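Local coordinates for protein similarities with probable monooxygenase (PDB 4HB9) that binds flavin-adenine dinucleotide and is probably a flavin-dependent monooxygenase of the aromatic-ring-hydroxylase type, at residues 110-115 with 233-238; 9-14 with 329-334; 15-20 with 27-32; 56-61 with 337-342. All blocks are in the same frame, centred on the assembly; numbering follows the deposited sequence.

Contact 2 is the most deeply placed of the four, entirely buried near the middle of the chain, and there two helix starts give backbone N-H groups to FAD. Contacts 2 and 3 share helix 11-22, contacts 2 and 4 share helix 330-349. Contact 3, also buried, is mainly aliphatic packing with no hydrogen bond across, although E31 and R32 of its second segment bind the adenosine part of FAD. Contacts 1 and 4 are only partly buried: the first is small and bridged by water, the second sets a cysteine sulfur and a glutamate side chain against a leucine and a threonine. K115 of contact 1 touches A9 and I11; H18 of contact 3 packs on C58 and P60.

Contact 1. Residues 110-115 with 233-238. With FAD (flavin-adenine dinucleotide), chain B; EDO (1,2-ethanediol), chain L.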
# COMPACT_ATOMS: atom_id res chain seq x y z
N SER A 110 -9.50 -2.59 -7.36
CA SER A 110 -8.82 -3.75 -6.81
C SER A 110 -7.33 -3.55 -7.01
O SER A 110 -6.91 -2.90 -7.97
CB SER A 110 -9.27 -5.06 -7.46
OG SER A 110 -8.92 -5.08 -8.83
N ARG A 111 -6.53 -4.10 -6.11
CA ARG A 111 -5.08 -4.12 -6.33
C ARG A 111 -4.73 -4.83 -7.62
O ARG A 111 -3.87 -4.35 -8.39
CB ARG A 111 -4.32 -4.74 -5.17
CG ARG A 111 -2.82 -4.72 -5.46
CD ARG A 111 -1.94 -5.09 -4.29
NE ARG A 111 -0.53 -4.98 -4.68
CZ ARG A 111 0.32 -4.04 -4.25
NH1 ARG A 111 -0.06 -3.12 -3.39
NH2 ARG A 111 1.57 -4.03 -4.72
N THR A 112 -5.40 -5.94 -7.92
CA THR A 112 -5.08 -6.69 -9.16
C THR A 112 -5.32 -5.84 -10.42
O THR A 112 -4.46 -5.77 -11.29
CB THR A 112 -5.76 -8.07 -9.26
OG1 THR A 112 -5.37 -8.69 -10.49
CG2 THR A 112 -7.27 -7.96 -9.22
N GLU A 113 -6.45 -5.14 -10.51
CA GLU A 113 -6.69 -4.28 -11.67
C GLU A 113 -5.70 -3.13 -11.76
O GLU A 113 -5.27 -2.79 -12.85
CB GLU A 113 -8.11 -3.70 -11.67
CG GLU A 113 -9.23 -4.70 -11.95
CD GLU A 113 -10.58 -4.13 -11.51
OE1 GLU A 113 -10.75 -3.86 -10.29
OE2 GLU A 113 -11.42 -3.81 -12.39
N LEU A 114 -5.42 -2.49 -10.64
CA LEU A 114 -4.50 -1.38 -10.61
C LEU A 114 -3.14 -1.83 -11.12
O LEU A 114 -2.53 -1.13 -11.97
CB LEU A 114 -4.40 -0.77 -9.22
CG LEU A 114 -3.47 0.43 -9.07
CD1 LEU A 114 -3.87 1.56 -9.98
CD2 LEU A 114 -3.47 0.88 -7.62
N LYS A 115 -2.68 -3.00 -10.67
CA LYS A 115 -1.37 -3.52 -11.14
C LYS A 115 -1.35 -3.83 -12.65
O LYS A 115 -0.39 -3.53 -13.34
CB LYS A 115 -0.91 -4.75 -10.36
CG LYS A 115 -0.39 -4.45 -8.96
CD LYS A 115 0.76 -3.44 -8.89
CE LYS A 115 1.99 -3.81 -9.75
NZ LYS A 115 2.45 -5.20 -9.48
N VAL A 233 -7.03 -17.36 -10.07
CA VAL A 233 -7.14 -17.31 -11.53
C VAL A 233 -6.10 -16.32 -12.07
O VAL A 233 -5.49 -15.56 -11.30
CB VAL A 233 -8.55 -16.90 -12.00
CG1 VAL A 233 -9.59 -17.84 -11.42
CG2 VAL A 233 -8.88 -15.46 -11.60
N GLU A 234 -5.88 -16.36 -13.38
CA GLU A 234 -5.04 -15.39 -14.07
C GLU A 234 -5.64 -14.00 -13.89
O GLU A 234 -6.87 -13.84 -14.00
CB GLU A 234 -4.96 -15.71 -15.57
CG GLU A 234 -4.26 -17.02 -15.92
CD GLU A 234 -4.45 -17.44 -17.37
OE1 GLU A 234 -4.65 -16.55 -18.24
OE2 GLU A 234 -4.38 -18.66 -17.65
N ALA A 235 -4.79 -13.01 -13.65
CA ALA A 235 -5.18 -11.61 -13.50
C ALA A 235 -6.19 -11.13 -14.52
O ALA A 235 -7.20 -10.54 -14.16
CB ALA A 235 -3.95 -10.72 -13.51
N SER A 236 -5.95 -11.39 -15.80
CA SER A 236 -6.83 -10.87 -16.85
C SER A 236 -8.23 -11.49 -16.77
O SER A 236 -9.16 -10.98 -17.36
CB SER A 236 -6.24 -11.12 -18.26
OG SER A 236 -6.29 -12.51 -18.58
N LEU A 237 -8.35 -12.59 -16.04
CA LEU A 237 -9.63 -13.27 -15.83
C LEU A 237 -10.24 -13.01 -14.45
O LEU A 237 -11.23 -13.62 -14.09
CB LEU A 237 -9.44 -14.77 -16.03
CG LEU A 237 -9.04 -15.20 -17.45
CD1 LEU A 237 -8.89 -16.71 -17.49
CD2 LEU A 237 -10.04 -14.73 -18.50
N ALA A 238 -9.68 -12.09 -13.67
CA ALA A 238 -10.20 -11.90 -12.33
C ALA A 238 -11.65 -11.46 -12.43
O ALA A 238 -12.00 -10.65 -13.29
CB ALA A 238 -9.38 -10.85 -11.57
PA FAD B . 4.92 -2.66 -3.40
O1A FAD B . 3.71 -2.20 -4.18
O2A FAD B . 4.91 -3.64 -2.29
O5B FAD B . 6.03 -3.11 -4.46
C5B FAD B . 7.29 -3.62 -4.06
C4B FAD B . 7.78 -4.43 -5.25
O4B FAD B . 9.18 -4.73 -5.05
C3B FAD B . 7.03 -5.76 -5.43
O3B FAD B . 6.67 -5.98 -6.79
C2B FAD B . 8.05 -6.77 -4.94
O2B FAD B . 7.95 -8.07 -5.51
C1B FAD B . 9.37 -6.10 -5.37
N9A FAD B . 10.57 -6.53 -4.65
C8A FAD B . 10.73 -6.68 -3.31
N7A FAD B . 12.02 -7.02 -3.01
C5A FAD B . 12.67 -7.10 -4.19
C6A FAD B . 14.06 -7.43 -4.58
N6A FAD B . 14.92 -7.76 -3.59
N1A FAD B . 14.38 -7.42 -5.89
C2A FAD B . 13.47 -7.07 -6.84
N3A FAD B . 12.19 -6.75 -6.56
C4A FAD B . 11.74 -6.75 -5.26
N1 FAD B . -2.70 1.95 0.25
C2 FAD B . -3.51 2.99 -0.04
O2 FAD B . -3.03 4.14 -0.36
N3 FAD B . -4.84 2.84 0.01
C4 FAD B . -5.47 1.72 0.38
O4 FAD B . -6.73 1.68 0.40
C4X FAD B . -4.66 0.56 0.74
N5 FAD B . -5.21 -0.63 1.12
C5X FAD B . -4.41 -1.67 1.45
C6 FAD B . -4.96 -2.88 1.86
C7 FAD B . -4.16 -3.97 2.21
C7M FAD B . -4.76 -5.29 2.65
C8 FAD B . -2.69 -3.83 2.15
C8M FAD B . -1.79 -4.99 2.50
C9 FAD B . -2.14 -2.62 1.74
C9A FAD B . -2.93 -1.53 1.39
N10 FAD B . -2.36 -0.30 0.98
C10 FAD B . -3.19 0.76 0.66
C1' FAD B . -0.90 -0.08 0.94
C2' FAD B . -0.29 -0.31 -0.44
O2' FAD B . -0.70 -1.55 -0.99
C3' FAD B . 1.23 -0.29 -0.32
O3' FAD B . 1.61 0.79 0.54
C4' FAD B . 1.87 -0.08 -1.69
O4' FAD B . 1.86 -1.32 -2.36
C5' FAD B . 3.30 0.40 -1.59
O5' FAD B . 3.78 0.56 -2.91
P FAD B . 5.33 0.20 -3.19
O1P FAD B . 5.48 0.37 -4.68
O2P FAD B . 6.19 0.98 -2.23
O3P FAD B . 5.58 -1.33 -2.77
C1 EDO L . 4.18 -8.37 -9.74
O1 EDO L . 4.98 -7.31 -10.26
C2 EDO L . 4.89 -8.92 -8.52
O2 EDO L . 4.89 -7.95 -7.46
O HOH W 1 -6.85 -8.15 -12.64
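T112 faces the loop 233-238 with both branches: T112 OG1 lies 3.9 Å from A235 CB, and T112 CG2 is 4.3 Å from A238 CB. With OG1 anti to the backbone N (chi1 180°), the hydroxyl also meets a water 2.7 Å from T112 OG1, and that water donates to A235 O, so the polar link across the contact is indirect. A235 opens a short 3-10 turn in the connection between strands 218-228 and 240-251, while I240 of strand 240-251 and L40 of a loop also pack against T112. Helix 111-119 starts with a capping box: E113 N donates to S110 OG at 3.0 Å, and S110 OG in turn donates to E113 OE1 at 2.6 Å, on the anti lone pair of that carboxylate oxygen. One residue before T112, R111 reaches FAD with its chain extended from CG to NE. R111 NH1 gives a nearly straight bond to FAD O4' (2.8 Å, 173°), and R111 NH2 bonds the phosphate oxygen FAD O1A at 2.9 Å, in the guanidinium plane.

Contact 2. Residues 9-14 with 329-334; sequences AGIGGT and SGANTA. With FAD (flavin-adenine dinucleotide), chain B; EDO (1,2-ethanediol), chain G; EDO (1,2-ethanediol), chain L.
I11 lays its CG2 methyl over the first turn of helix 330-349, 4.4 Å from A331 CB and 3.9 Å from A331 O, with A334 CB also near. CG2 stands anti to the backbone N, while I11 CG1 (chi1 -61°) lies against FAD, 3.6 Å from FAD O4'. G12 has no side chain at the close approach of the two helices, G12 CA being 3.9 Å from A334 O. The turn between strand 3-7 and helix 11-22 carries the Rossmann-type GxGxxG pattern of G8, G10 and G13, and its amides face the phosphates: G12 N donates to FAD O1P at 2.8 Å, and I11 N to FAD O1A. The other helix start serves the flavin ring, A331 N bonding FAD N1 at 3.0 Å and N332 N bonding FAD O2. Each turn is tied by a threonine: G10 O accepts from T14 N and T14 OG1 on opposite faces of its plane, and T333 OG1 reaches S329 O from above the carbonyl plane.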
# COMPACT_ATOMS: atom_id res chain seq x y z
N ALA A 9 8.71 -3.67 -9.39
CA ALA A 9 7.57 -3.31 -10.22
C ALA A 9 6.29 -3.37 -9.39
O ALA A 9 5.33 -4.10 -9.71
CB ALA A 9 7.45 -4.23 -11.40
N GLY A 10 6.29 -2.61 -8.30
CA GLY A 10 5.10 -2.41 -7.47
C GLY A 10 4.38 -1.15 -7.87
O GLY A 10 4.56 -0.61 -8.96
N ILE A 11 3.56 -0.64 -6.97
CA ILE A 11 2.78 0.55 -7.27
C ILE A 11 3.67 1.73 -7.63
O ILE A 11 3.47 2.38 -8.66
CB ILE A 11 1.91 0.96 -6.06
CG1 ILE A 11 0.91 -0.15 -5.68
CG2 ILE A 11 1.16 2.24 -6.34
CD1 ILE A 11 -0.03 -0.59 -6.77
N GLY A 12 4.63 2.02 -6.76
CA GLY A 12 5.53 3.15 -6.94
C GLY A 12 6.46 3.03 -8.14
O GLY A 12 6.59 3.97 -8.92
N GLY A 13 7.08 1.87 -8.29
CA GLY A 13 8.10 1.66 -9.32
C GLY A 13 7.54 1.74 -10.73
O GLY A 13 8.15 2.33 -11.62
N THR A 14 6.37 1.15 -10.93
CA THR A 14 5.72 1.22 -12.23
C THR A 14 5.26 2.64 -12.54
O THR A 14 5.48 3.12 -13.66
CB THR A 14 4.54 0.22 -12.34
OG1 THR A 14 3.59 0.46 -11.30
CG2 THR A 14 5.01 -1.20 -12.25
N SER A 329 -2.43 4.67 3.64
CA SER A 329 -2.30 5.42 2.42
C SER A 329 -0.97 5.14 1.73
O SER A 329 -0.44 5.99 1.05
CB SER A 329 -2.46 6.90 2.73
OG SER A 329 -1.44 7.29 3.63
N GLY A 330 -0.44 3.93 1.89
CA GLY A 330 0.84 3.59 1.33
C GLY A 330 0.87 3.67 -0.19
O GLY A 330 1.83 4.18 -0.77
N ALA A 331 -0.17 3.14 -0.84
CA ALA A 331 -0.23 3.21 -2.31
C ALA A 331 -0.22 4.67 -2.74
O ALA A 331 0.54 5.05 -3.65
CB ALA A 331 -1.47 2.50 -2.85
N ASN A 332 -1.06 5.49 -2.10
CA ASN A 332 -1.11 6.88 -2.48
C ASN A 332 0.22 7.60 -2.27
O ASN A 332 0.62 8.43 -3.10
CB ASN A 332 -2.20 7.62 -1.74
CG ASN A 332 -3.56 7.20 -2.22
OD1 ASN A 332 -3.93 7.49 -3.35
ND2 ASN A 332 -4.32 6.55 -1.34
N THR A 333 0.89 7.28 -1.17
CA THR A 333 2.20 7.90 -0.88
C THR A 333 3.28 7.42 -1.85
O THR A 333 4.10 8.23 -2.31
CB THR A 333 2.61 7.70 0.59
OG1 THR A 333 1.53 8.14 1.41
CG2 THR A 333 3.79 8.55 0.92
N ALA A 334 3.27 6.13 -2.19
CA ALA A 334 4.16 5.61 -3.22
C ALA A 334 3.97 6.31 -4.59
O ALA A 334 4.95 6.67 -5.28
CB ALA A 334 3.99 4.11 -3.38
PA FAD B . 4.92 -2.66 -3.40
O1A FAD B . 3.71 -2.20 -4.18
O2A FAD B . 4.91 -3.64 -2.29
O5B FAD B . 6.03 -3.11 -4.46
C5B FAD B . 7.29 -3.62 -4.06
C4B FAD B . 7.78 -4.43 -5.25
O4B FAD B . 9.18 -4.73 -5.05
C3B FAD B . 7.03 -5.76 -5.43
O3B FAD B . 6.67 -5.98 -6.79
C2B FAD B . 8.05 -6.77 -4.94
O2B FAD B . 7.95 -8.07 -5.51
C1B FAD B . 9.37 -6.10 -5.37
N9A FAD B . 10.57 -6.53 -4.65
C8A FAD B . 10.73 -6.68 -3.31
N7A FAD B . 12.02 -7.02 -3.01
C5A FAD B . 12.67 -7.10 -4.19
C6A FAD B . 14.06 -7.43 -4.58
N6A FAD B . 14.92 -7.76 -3.59
N1A FAD B . 14.38 -7.42 -5.89
C2A FAD B . 13.47 -7.07 -6.84
N3A FAD B . 12.19 -6.75 -6.56
C4A FAD B . 11.74 -6.75 -5.26
N1 FAD B . -2.70 1.95 0.25
C2 FAD B . -3.51 2.99 -0.04
O2 FAD B . -3.03 4.14 -0.36
N3 FAD B . -4.84 2.84 0.01
C4 FAD B . -5.47 1.72 0.38
O4 FAD B . -6.73 1.68 0.40
C4X FAD B . -4.66 0.56 0.74
N5 FAD B . -5.21 -0.63 1.12
C5X FAD B . -4.41 -1.67 1.45
C6 FAD B . -4.96 -2.88 1.86
C7 FAD B . -4.16 -3.97 2.21
C7M FAD B . -4.76 -5.29 2.65
C8 FAD B . -2.69 -3.83 2.15
C8M FAD B . -1.79 -4.99 2.50
C9 FAD B . -2.14 -2.62 1.74
C9A FAD B . -2.93 -1.53 1.39
N10 FAD B . -2.36 -0.30 0.98
C10 FAD B . -3.19 0.76 0.66
C1' FAD B . -0.90 -0.08 0.94
C2' FAD B . -0.29 -0.31 -0.44
O2' FAD B . -0.70 -1.55 -0.99
C3' FAD B . 1.23 -0.29 -0.32
O3' FAD B . 1.61 0.79 0.54
C4' FAD B . 1.87 -0.08 -1.69
O4' FAD B . 1.86 -1.32 -2.36
C5' FAD B . 3.30 0.40 -1.59
O5' FAD B . 3.78 0.56 -2.91
P FAD B . 5.33 0.20 -3.19
O1P FAD B . 5.48 0.37 -4.68
O2P FAD B . 6.19 0.98 -2.23
O3P FAD B . 5.58 -1.33 -2.77
C1 EDO G . -1.57 10.09 1.19
O1 EDO G . -2.44 11.15 1.58
C2 EDO G . -0.70 10.59 0.05
O2 EDO G . 0.45 11.24 0.55
C1 EDO L . 4.18 -8.37 -9.74
O1 EDO L . 4.98 -7.31 -10.26
C2 EDO L . 4.89 -8.92 -8.52
O2 EDO L . 4.89 -7.95 -7.46

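Contact 3. Residues 15-20 with 27-32; sequences CLAHGL and VTIYER. With FAD (flavin-adenine dinucleotide), chain B; EDO (1,2-ethanediol), chain E.
Apolar side-chain contacts carry most of the join between residues 15-20 of helix 11-22 and strand 27-30; no hydrogen bond crosses. A17 CB is the central methyl: I29 CD1 touches A17 CB at 3.6 Å and V27 CG2 does so at 3.9 Å. An extended second torsion of I29 (chi2 169°) carries CD1 against the helix. L20 CD1 completes the patch, 4.0 Å from V27 CG2, the two side chains crossing at about a right angle; V27 CG1 rests against A17 O. I6 and V4 of strand 3-7 continue this apolar layer.

E31 and R32, which follow Y30, make the polar contacts. The carboxylate of E31 takes both ribose hydroxyls of FAD, FAD O3B donating to E31 OE1 and FAD O2B to E31 OE2, each at 2.6 Å; A9 N and N33 N hold the same two oxygens. R32 NE donates to FAD O2B at 3.0 Å, and FAD C8A lies over one face of the guanidinium, offset toward its rim.

The axes of segments 15-20 and 27-30 run nearly antiparallel (167°), 8.7 Å apart at closest approach, as in the beta-alpha-beta unit of a dinucleotide-binding Rossmann fold, where an acidic residue near the C-terminal end of the second strand region binds the ribose.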
# COMPACT_ATOMS: atom_id res chain seq x y z
N CYS A 15 4.67 3.32 -11.57
CA CYS A 15 4.25 4.70 -11.79
C CYS A 15 5.47 5.53 -12.17
O CYS A 15 5.41 6.31 -13.12
CB CYS A 15 3.54 5.31 -10.58
SG CYS A 15 2.72 6.88 -10.93
N LEU A 16 6.56 5.37 -11.42
CA LEU A 16 7.80 6.09 -11.71
C LEU A 16 8.28 5.83 -13.13
O LEU A 16 8.67 6.75 -13.82
CB LEU A 16 8.91 5.72 -10.71
CG LEU A 16 10.26 6.41 -10.92
CD1 LEU A 16 10.17 7.92 -10.81
CD2 LEU A 16 11.29 5.88 -9.91
N ALA A 17 8.30 4.58 -13.56
CA ALA A 17 8.82 4.25 -14.88
C ALA A 17 7.98 4.90 -15.98
O ALA A 17 8.53 5.45 -16.92
CB ALA A 17 8.95 2.75 -15.08
N HIS A 18 6.66 4.92 -15.81
CA HIS A 18 5.80 5.66 -16.73
C HIS A 18 6.15 7.13 -16.81
O HIS A 18 6.24 7.71 -17.91
CB HIS A 18 4.33 5.52 -16.33
CG HIS A 18 3.73 4.22 -16.71
ND1 HIS A 18 3.63 3.81 -18.02
CD2 HIS A 18 3.21 3.22 -15.97
CE1 HIS A 18 3.08 2.61 -18.06
NE2 HIS A 18 2.81 2.24 -16.83
N GLY A 19 6.36 7.73 -15.64
CA GLY A 19 6.67 9.13 -15.58
C GLY A 19 7.99 9.47 -16.26
O GLY A 19 8.09 10.44 -17.01
N LEU A 20 9.02 8.67 -15.98
CA LEU A 20 10.34 8.89 -16.58
C LEU A 20 10.29 8.73 -18.10
O LEU A 20 10.86 9.55 -18.83
CB LEU A 20 11.38 7.96 -15.97
CG LEU A 20 11.59 8.16 -14.46
CD1 LEU A 20 12.53 7.10 -13.91
CD2 LEU A 20 12.12 9.54 -14.14
N VAL A 27 14.82 4.00 -18.64
CA VAL A 27 14.45 3.40 -17.36
C VAL A 27 14.27 1.91 -17.52
O VAL A 27 13.71 1.42 -18.53
CB VAL A 27 13.18 4.08 -16.75
CG1 VAL A 27 12.04 4.08 -17.75
CG2 VAL A 27 12.76 3.42 -15.43
N THR A 28 14.75 1.17 -16.53
CA THR A 28 14.54 -0.25 -16.41
C THR A 28 14.07 -0.58 -14.99
O THR A 28 14.53 0.03 -14.01
CB THR A 28 15.85 -1.02 -16.70
OG1 THR A 28 16.36 -0.65 -17.99
CG2 THR A 28 15.62 -2.50 -16.68
N ILE A 29 13.13 -1.53 -14.89
CA ILE A 29 12.69 -2.03 -13.61
C ILE A 29 13.12 -3.46 -13.46
O ILE A 29 12.92 -4.26 -14.36
CB ILE A 29 11.14 -2.02 -13.47
CG1 ILE A 29 10.59 -0.59 -13.56
CG2 ILE A 29 10.75 -2.66 -12.15
CD1 ILE A 29 9.07 -0.57 -13.69
N TYR A 30 13.65 -3.80 -12.29
CA TYR A 30 14.02 -5.17 -11.96
C TYR A 30 13.09 -5.66 -10.85
O TYR A 30 13.04 -5.09 -9.77
CB TYR A 30 15.50 -5.26 -11.54
CG TYR A 30 16.40 -4.58 -12.54
CD1 TYR A 30 16.88 -5.27 -13.66
CD2 TYR A 30 16.73 -3.25 -12.40
CE1 TYR A 30 17.70 -4.64 -14.60
CE2 TYR A 30 17.53 -2.61 -13.33
CZ TYR A 30 18.02 -3.31 -14.41
OH TYR A 30 18.82 -2.64 -15.31
N GLU A 31 12.35 -6.71 -11.15
CA GLU A 31 11.30 -7.25 -10.27
C GLU A 31 11.59 -8.69 -9.93
O GLU A 31 11.89 -9.50 -10.81
CB GLU A 31 9.93 -7.13 -10.96
CG GLU A 31 8.81 -7.92 -10.30
CD GLU A 31 8.57 -7.52 -8.84
OE1 GLU A 31 8.50 -6.31 -8.56
OE2 GLU A 31 8.44 -8.43 -7.99
N ARG A 32 11.47 -9.02 -8.64
CA ARG A 32 11.79 -10.37 -8.17
C ARG A 32 10.80 -11.43 -8.65
O ARG A 32 11.18 -12.55 -8.89
CB ARG A 32 11.92 -10.43 -6.65
CG ARG A 32 10.62 -10.19 -5.90
CD ARG A 32 10.78 -10.35 -4.41
NE ARG A 32 9.54 -9.94 -3.75
CZ ARG A 32 9.36 -9.91 -2.44
NH1 ARG A 32 10.34 -10.29 -1.62
NH2 ARG A 32 8.19 -9.51 -1.96
PA FAD B . 4.92 -2.66 -3.40
O1A FAD B . 3.71 -2.20 -4.18
O2A FAD B . 4.91 -3.64 -2.29
O5B FAD B . 6.03 -3.11 -4.46
C5B FAD B . 7.29 -3.62 -4.06
C4B FAD B . 7.78 -4.43 -5.25
O4B FAD B . 9.18 -4.73 -5.05
C3B FAD B . 7.03 -5.76 -5.43
O3B FAD B . 6.67 -5.98 -6.79
C2B FAD B . 8.05 -6.77 -4.94
O2B FAD B . 7.95 -8.07 -5.51
C1B FAD B . 9.37 -6.10 -5.37
N9A FAD B . 10.57 -6.53 -4.65
C8A FAD B . 10.73 -6.68 -3.31
N7A FAD B . 12.02 -7.02 -3.01
C5A FAD B . 12.67 -7.10 -4.19
C6A FAD B . 14.06 -7.43 -4.58
N6A FAD B . 14.92 -7.76 -3.59
N1A FAD B . 14.38 -7.42 -5.89
C2A FAD B . 13.47 -7.07 -6.84
N3A FAD B . 12.19 -6.75 -6.56
C4A FAD B . 11.74 -6.75 -5.26
N1 FAD B . -2.70 1.95 0.25
C2 FAD B . -3.51 2.99 -0.04
O2 FAD B . -3.03 4.14 -0.36
N3 FAD B . -4.84 2.84 0.01
C4 FAD B . -5.47 1.72 0.38
O4 FAD B . -6.73 1.68 0.40
C4X FAD B . -4.66 0.56 0.74
N5 FAD B . -5.21 -0.63 1.12
C5X FAD B . -4.41 -1.67 1.45
C6 FAD B . -4.96 -2.88 1.86
C7 FAD B . -4.16 -3.97 2.21
C7M FAD B . -4.76 -5.29 2.65
C8 FAD B . -2.69 -3.83 2.15
C8M FAD B . -1.79 -4.99 2.50
C9 FAD B . -2.14 -2.62 1.74
C9A FAD B . -2.93 -1.53 1.39
N10 FAD B . -2.36 -0.30 0.98
C10 FAD B . -3.19 0.76 0.66
C1' FAD B . -0.90 -0.08 0.94
C2' FAD B . -0.29 -0.31 -0.44
O2' FAD B . -0.70 -1.55 -0.99
C3' FAD B . 1.23 -0.29 -0.32
O3' FAD B . 1.61 0.79 0.54
C4' FAD B . 1.87 -0.08 -1.69
O4' FAD B . 1.86 -1.32 -2.36
C5' FAD B . 3.30 0.40 -1.59
O5' FAD B . 3.78 0.56 -2.91
P FAD B . 5.33 0.20 -3.19
O1P FAD B . 5.48 0.37 -4.68
O2P FAD B . 6.19 0.98 -2.23
O3P FAD B . 5.58 -1.33 -2.77
C1 EDO E . 5.02 5.46 -20.94
O1 EDO E . 4.95 4.29 -20.19
C2 EDO E . 4.50 6.60 -20.10
O2 EDO E . 5.35 7.66 -20.23

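Contact 4. Residues 56-61 with 337-342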
# COMPACT_ATOMS: atom_id res chain seq x y z
N GLN A 56 -2.67 10.38 -13.13
CA GLN A 56 -3.11 11.12 -14.32
C GLN A 56 -1.91 11.79 -15.00
O GLN A 56 -1.87 11.86 -16.23
CB GLN A 56 -4.19 12.14 -13.96
CG GLN A 56 -4.87 12.77 -15.16
CD GLN A 56 -6.08 13.60 -14.76
OE1 GLN A 56 -6.27 13.91 -13.58
NE2 GLN A 56 -6.91 13.94 -15.74
N GLU A 57 -0.96 12.27 -14.20
CA GLU A 57 0.23 12.97 -14.73
C GLU A 57 1.34 12.02 -15.23
O GLU A 57 2.17 12.41 -16.04
CB GLU A 57 0.74 13.99 -13.68
CG GLU A 57 -0.31 15.07 -13.37
CD GLU A 57 0.21 16.33 -12.68
OE1 GLU A 57 1.41 16.41 -12.32
OE2 GLU A 57 -0.61 17.26 -12.50
N CYS A 58 1.37 10.78 -14.76
CA CYS A 58 2.42 9.86 -15.19
C CYS A 58 2.01 8.86 -16.26
O CYS A 58 2.84 8.48 -17.10
CB CYS A 58 2.97 9.07 -14.01
SG CYS A 58 3.90 10.10 -12.86
N LEU A 59 0.77 8.38 -16.18
CA LEU A 59 0.32 7.29 -17.02
C LEU A 59 0.04 7.77 -18.45
O LEU A 59 -0.49 8.87 -18.63
CB LEU A 59 -0.96 6.68 -16.46
CG LEU A 59 -0.95 5.75 -15.24
CD1 LEU A 59 -2.39 5.31 -14.92
CD2 LEU A 59 -0.10 4.53 -15.42
N PRO A 60 0.36 6.94 -19.46
CA PRO A 60 -0.16 7.22 -20.80
C PRO A 60 -1.67 7.31 -20.77
O PRO A 60 -2.31 6.71 -19.90
CB PRO A 60 0.26 6.01 -21.62
CG PRO A 60 1.36 5.37 -20.85
CD PRO A 60 1.08 5.66 -19.41
N ALA A 61 -2.24 8.07 -21.70
CA ALA A 61 -3.67 8.29 -21.69
C ALA A 61 -4.46 6.98 -21.73
O ALA A 61 -5.49 6.88 -21.09
CB ALA A 61 -4.06 9.20 -22.85
N ASP A 337 5.27 9.94 -4.32
CA ASP A 337 6.73 9.88 -4.47
C ASP A 337 7.13 9.75 -5.95
O ASP A 337 8.05 10.43 -6.42
CB ASP A 337 7.35 8.68 -3.77
CG ASP A 337 7.28 8.74 -2.24
OD1 ASP A 337 6.94 9.77 -1.61
OD2 ASP A 337 7.56 7.68 -1.65
N ALA A 338 6.44 8.88 -6.67
CA ALA A 338 6.77 8.61 -8.09
C ALA A 338 6.60 9.84 -8.96
O ALA A 338 7.46 10.16 -9.80
CB ALA A 338 5.95 7.43 -8.61
N LEU A 339 5.52 10.58 -8.74
CA LEU A 339 5.30 11.82 -9.46
C LEU A 339 6.39 12.84 -9.11
O LEU A 339 6.96 13.50 -9.97
CB LEU A 339 3.93 12.39 -9.10
CG LEU A 339 3.63 13.73 -9.75
CD1 LEU A 339 3.68 13.64 -11.25
CD2 LEU A 339 2.27 14.27 -9.32
N LEU A 340 6.65 12.99 -7.82
CA LEU A 340 7.68 13.92 -7.38
C LEU A 340 9.07 13.60 -7.93
O LEU A 340 9.76 14.48 -8.46
CB LEU A 340 7.71 13.97 -5.86
CG LEU A 340 8.67 15.02 -5.30
CD1 LEU A 340 8.31 16.41 -5.82
CD2 LEU A 340 8.60 14.91 -3.78
N LEU A 341 9.50 12.35 -7.82
CA LEU A 341 10.80 11.94 -8.33
C LEU A 341 10.89 12.05 -9.85
O LEU A 341 11.92 12.44 -10.38
CB LEU A 341 11.15 10.54 -7.86
CG LEU A 341 12.57 10.05 -8.18
CD1 LEU A 341 13.65 11.04 -7.74
CD2 LEU A 341 12.79 8.70 -7.54
N THR A 342 9.80 11.73 -10.56
CA THR A 342 9.73 12.00 -12.00
C THR A 342 10.06 13.47 -12.31
O THR A 342 10.88 13.76 -13.18
CB THR A 342 8.32 11.69 -12.55
OG1 THR A 342 8.07 10.29 -12.42
CG2 THR A 342 8.21 12.09 -14.01
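E57 meets L339 with the base of its side chain, E57 CB lying 3.8 Å from L339 CD1. In one of two modelled conformations of this glutamate, OE1 also comes up against both methyls of L339, a van der Waals contact that is therefore doubtful. The backbone of the same residue is held from elsewhere, E57 O bonding K22 NZ. Next comes C58, whose SG stands anti to the carbonyl carbon (chi1 -69°) and points into the interface. C58 SG touches L339 CD1 at 3.9 Å and is 4.1 Å from L339 CA, with T342 OG1 at 4.2 Å. This joins the C-terminal end of helix 49-58 to the long helix 330-349, whose first turn binds the flavin; C15 of helix 11-22 packs on C58 as well, so three helices meet here. The T342 hydroxyl is engaged within its own helix, T342 OG1 donating to A338 O at 2.7 Å, while T342 N approaches A338 O from the opposite face of the carbonyl plane. L59 then leaves helical geometry, and L59 and P60 turn to H18 of helix 11-22.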